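Local coordinates for DNA polymerase sliding clamp (Archaeoglobus fulgidus, PDB 1RWZ), which forms a trimeric ring around DNA and probably serves as a moving platform that tethers the polymerase and other processing proteins to it, at residues G216-V224 with E235-E243. Residues are numbered along the deposited sequence; the frame is centred on the assembly and turned at random.
Sequences GTNYPVRLV and EYILAPRIE
Arg222 NE meets Glu235 OE1 at 2.6 Å, the shortest polar bond between 216-224 and 235-243, and Arg222 NH2 reaches Glu235 OE2 at 3.1 Å. Both are nearly straight at the hydrogen, 170° and 171°. Because each nitrogen takes its own oxygen, the guanidinium grips the carboxylate side-on. The oxygens lie close to the guanidinium plane, yet the nitrogens stand well above the carboxylate plane; the two groups are turned 37° against each other. A bend at chi3 of Arg222 carries its head to Glu235, whose chain is extended throughout and whose CD rests 3.9 Å from Val224 CG2.

These residues share one face of an antiparallel hairpin, strands 221-227 and 232-238, set mid-sheet between strands 210-215 and 45-52, so that 232-238 joins the C-terminal domain to a strand of the N-terminal one. Two hydrogen-bonded pairs, Val221 with Leu238 and Leu223 with Tyr236, each close a ring of two N-H to O bonds; the shortest of these four backbone bonds, Leu223 N to Tyr236 O, measures 2.8 Å. The other face, bearing Val221, Leu223, Tyr236 and Leu238, packs toward helix 195-201 and Phe193.

Past the strands, Pro220 CB lies 3.8 Å from Ile237 CG2, while Pro240 sets CB, CG and CD over the face of the Tyr219-Pro220 peptide, CG 3.7 Å from Tyr219 C. Asn218 reaches the tail through two waters: OD1 accepts from one that donates to Arg241 O at 2.7 Å, and ND2 donates at 3.0 Å to another that bonds to Glu243 O; Glu243 OE2 pairs with Arg190.

The chemistry thus changes from backbone bonds and a salt bridge held by two hydrogen bonds, which probably fix the rotation of both charged groups, to prolines without an N-H and finally to waters tying the C-terminal tail to the 216-220 loop.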
loop_
_atom_site.group_PDB
_atom_site.type_symbol
_atom_site.label_atom_id
_atom_site.label_comp_id
_atom_site.label_asym_id
_atom_site.label_seq_id
_atom_site.Cartn_x
_atom_site.Cartn_y
_atom_site.Cartn_z
ATOM N N GLY A 216 17.643 -12.516 -31.191
ATOM C CA GLY A 216 18.488 -13.373 -32.006
ATOM C C GLY A 216 18.721 -14.676 -31.254
ATOM O O GLY A 216 18.026 -14.965 -30.278
ATOM N N THR A 217 19.696 -15.467 -31.689
ATOM C CA THR A 217 19.991 -16.740 -31.036
ATOM C C THR A 217 21.363 -16.656 -30.370
ATOM O O THR A 217 22.378 -16.481 -31.047
ATOM C CB THR A 217 19.956 -17.897 -32.063
ATOM O OG1 THR A 217 18.616 -18.048 -32.551
ATOM C CG2 THR A 217 20.414 -19.204 -31.434
ATOM N N ASN A 218 21.367 -16.771 -29.043
ATOM C CA ASN A 218 22.571 -16.673 -28.220
ATOM C C ASN A 218 23.194 -15.288 -28.373
ATOM O O ASN A 218 24.411 -15.122 -28.348
ATOM C CB ASN A 218 23.574 -17.771 -28.588
ATOM C CG ASN A 218 23.050 -19.155 -28.273
ATOM O OD1 ASN A 218 22.562 -19.409 -27.168
ATOM N ND2 ASN A 218 23.145 -20.060 -29.240
ATOM N N TYR A 219 22.319 -14.296 -28.513
ATOM C CA TYR A 219 22.686 -12.894 -28.689
ATOM C C TYR A 219 21.954 -12.076 -27.633
ATOM O O TYR A 219 20.909 -12.499 -27.131
ATOM C CB TYR A 219 22.198 -12.403 -30.053
ATOM C CG TYR A 219 23.239 -12.235 -31.127
ATOM C CD1 TYR A 219 22.888 -12.363 -32.470
ATOM C CD2 TYR A 219 24.556 -11.906 -30.819
ATOM C CE1 TYR A 219 23.822 -12.165 -33.482
ATOM C CE2 TYR A 219 25.500 -11.707 -31.822
ATOM C CZ TYR A 219 25.126 -11.840 -33.151
ATOM O OH TYR A 219 26.059 -11.669 -34.155
ATOM N N PRO A 220 22.487 -10.895 -27.282
ATOM C CA PRO A 220 21.797 -10.076 -26.278
ATOM C C PRO A 220 20.440 -9.683 -26.861
ATOM O O PRO A 220 20.301 -9.550 -28.075
ATOM C CB PRO A 220 22.701 -8.856 -26.137
ATOM C CG PRO A 220 24.077 -9.399 -26.479
ATOM C CD PRO A 220 23.782 -10.301 -27.657
ATOM N N VAL A 221 19.441 -9.510 -26.006
ATOM C CA VAL A 221 18.128 -9.106 -26.490
ATOM C C VAL A 221 18.000 -7.594 -26.323
ATOM O O VAL A 221 18.557 -7.018 -25.385
ATOM C CB VAL A 221 16.990 -9.827 -25.705
ATOM C CG1 VAL A 221 17.081 -9.504 -24.212
ATOM C CG2 VAL A 221 15.628 -9.424 -26.262
ATOM N N ARG A 222 17.313 -6.946 -27.264
ATOM C CA ARG A 222 17.078 -5.509 -27.184
ATOM C C ARG A 222 15.601 -5.338 -26.833
ATOM O O ARG A 222 14.735 -5.876 -27.521
ATOM C CB ARG A 222 17.337 -4.811 -28.525
ATOM C CG ARG A 222 18.783 -4.774 -29.001
ATOM C CD ARG A 222 18.856 -4.065 -30.360
ATOM N NE ARG A 222 18.336 -2.701 -30.286
ATOM C CZ ARG A 222 17.826 -2.024 -31.313
ATOM N NH1 ARG A 222 17.756 -2.578 -32.519
ATOM N NH2 ARG A 222 17.369 -0.788 -31.131
ATOM N N LEU A 223 15.331 -4.603 -25.761
ATOM C CA LEU A 223 13.969 -4.344 -25.310
ATOM C C LEU A 223 13.753 -2.842 -25.401
ATOM O O LEU A 223 14.189 -2.089 -24.535
ATOM C CB LEU A 223 13.797 -4.824 -23.866
ATOM C CG LEU A 223 14.070 -6.322 -23.676
ATOM C CD1 LEU A 223 14.096 -6.660 -22.193
ATOM C CD2 LEU A 223 13.009 -7.140 -24.397
ATOM N N VAL A 224 13.090 -2.409 -26.464
ATOM C CA VAL A 224 12.853 -0.992 -26.660
ATOM C C VAL A 224 11.479 -0.597 -26.143
ATOM O O VAL A 224 10.457 -0.893 -26.767
ATOM C CB VAL A 224 12.968 -0.619 -28.151
ATOM C CG1 VAL A 224 12.901 0.895 -28.327
ATOM C CG2 VAL A 224 14.282 -1.157 -28.717
ATOM N N GLU A 235 15.634 1.907 -23.972
ATOM C CA GLU A 235 16.035 0.598 -24.451
ATOM C C GLU A 235 16.981 -0.062 -23.465
ATOM O O GLU A 235 17.949 0.555 -23.010
ATOM C CB GLU A 235 16.734 0.708 -25.810
ATOM C CG GLU A 235 17.353 -0.618 -26.270
ATOM C CD GLU A 235 17.998 -0.544 -27.646
ATOM O OE1 GLU A 235 18.680 -1.517 -28.029
ATOM O OE2 GLU A 235 17.825 0.473 -28.346
ATOM N N TYR A 236 16.670 -1.305 -23.122
ATOM C CA TYR A 236 17.511 -2.097 -22.238
ATOM C C TYR A 236 18.055 -3.228 -23.099
ATOM O O TYR A 236 17.332 -3.800 -23.921
ATOM C CB TYR A 236 16.707 -2.695 -21.080
ATOM C CG TYR A 236 16.410 -1.746 -19.936
ATOM C CD1 TYR A 236 15.094 -1.399 -19.614
ATOM C CD2 TYR A 236 17.439 -1.239 -19.142
ATOM C CE1 TYR A 236 14.815 -0.572 -18.524
ATOM C CE2 TYR A 236 17.173 -0.415 -18.053
ATOM C CZ TYR A 236 15.862 -0.088 -17.746
ATOM O OH TYR A 236 15.599 0.697 -16.645
ATOM N N ILE A 237 19.334 -3.535 -22.928
ATOM C CA ILE A 237 19.961 -4.622 -23.670
ATOM C C ILE A 237 20.484 -5.562 -22.596
ATOM O O ILE A 237 21.146 -5.127 -21.652
ATOM C CB ILE A 237 21.123 -4.115 -24.549
ATOM C CG1 ILE A 237 20.589 -3.094 -25.558
ATOM C CG2 ILE A 237 21.774 -5.294 -25.281
ATOM C CD1 ILE A 237 21.649 -2.437 -26.414
ATOM N N LEU A 238 20.168 -6.844 -22.735
ATOM C CA LEU A 238 20.561 -7.839 -21.748
ATOM C C LEU A 238 21.365 -8.975 -22.360
ATOM O O LEU A 238 20.930 -9.598 -23.331
ATOM C CB LEU A 238 19.306 -8.406 -21.071
ATOM C CG LEU A 238 19.471 -9.518 -20.033
ATOM C CD1 LEU A 238 20.361 -9.027 -18.898
ATOM C CD2 LEU A 238 18.105 -9.934 -19.500
ATOM N N ALA A 239 22.536 -9.237 -21.781
ATOM C CA ALA A 239 23.409 -10.317 -22.252
ATOM C C ALA A 239 22.706 -11.661 -22.082
ATOM O O ALA A 239 21.939 -11.863 -21.137
ATOM C CB ALA A 239 24.730 -10.305 -21.461
ATOM N N PRO A 240 22.973 -12.614 -22.987
ATOM C CA PRO A 240 22.346 -13.935 -22.919
ATOM C C PRO A 240 23.088 -14.979 -22.091
ATOM O O PRO A 240 24.276 -14.829 -21.795
ATOM C CB PRO A 240 22.281 -14.342 -24.380
ATOM C CG PRO A 240 23.629 -13.852 -24.886
ATOM C CD PRO A 240 23.765 -12.470 -24.227
ATOM N N ARG A 241 22.361 -16.027 -21.717
ATOM C CA ARG A 241 22.927 -17.158 -20.998
ATOM C C ARG A 241 22.969 -18.235 -22.081
ATOM O O ARG A 241 22.569 -17.978 -23.215
ATOM C CB ARG A 241 22.025 -17.590 -19.833
ATOM C CG ARG A 241 21.937 -16.553 -18.707
ATOM C CD ARG A 241 21.208 -17.077 -17.470
ATOM N NE ARG A 241 21.174 -16.070 -16.403
ATOM C CZ ARG A 241 20.819 -16.308 -15.142
ATOM N NH1 ARG A 241 20.461 -17.525 -14.760
ATOM N NH2 ARG A 241 20.827 -15.325 -14.252
ATOM N N ILE A 242 23.462 -19.424 -21.756
ATOM C CA ILE A 242 23.534 -20.496 -22.745
ATOM C C ILE A 242 22.174 -21.173 -22.949
ATOM O O ILE A 242 21.634 -21.762 -22.021
ATOM C CB ILE A 242 24.572 -21.564 -22.319
ATOM C CG1 ILE A 242 25.959 -20.924 -22.194
ATOM C CG2 ILE A 242 24.601 -22.704 -23.333
ATOM C CD1 ILE A 242 26.480 -20.330 -23.478
ATOM N N GLU A 243 21.626 -21.082 -24.161
ATOM C CA GLU A 243 20.333 -21.699 -24.478
ATOM C C GLU A 243 20.607 -23.019 -25.193
ATOM O O GLU A 243 21.249 -23.042 -26.245
ATOM C CB GLU A 243 19.509 -20.778 -25.386
ATOM C CG GLU A 243 18.012 -21.095 -25.444
ATOM C CD GLU A 243 17.701 -22.459 -26.035
ATOM O OE1 GLU A 243 18.107 -22.720 -27.184
ATOM O OE2 GLU A 243 17.044 -23.272 -25.351
HETATM O O HOH W 1 20.872 -17.694 -25.242
HETATM O O HOH W 2 21.461 -22.518 -29.129
#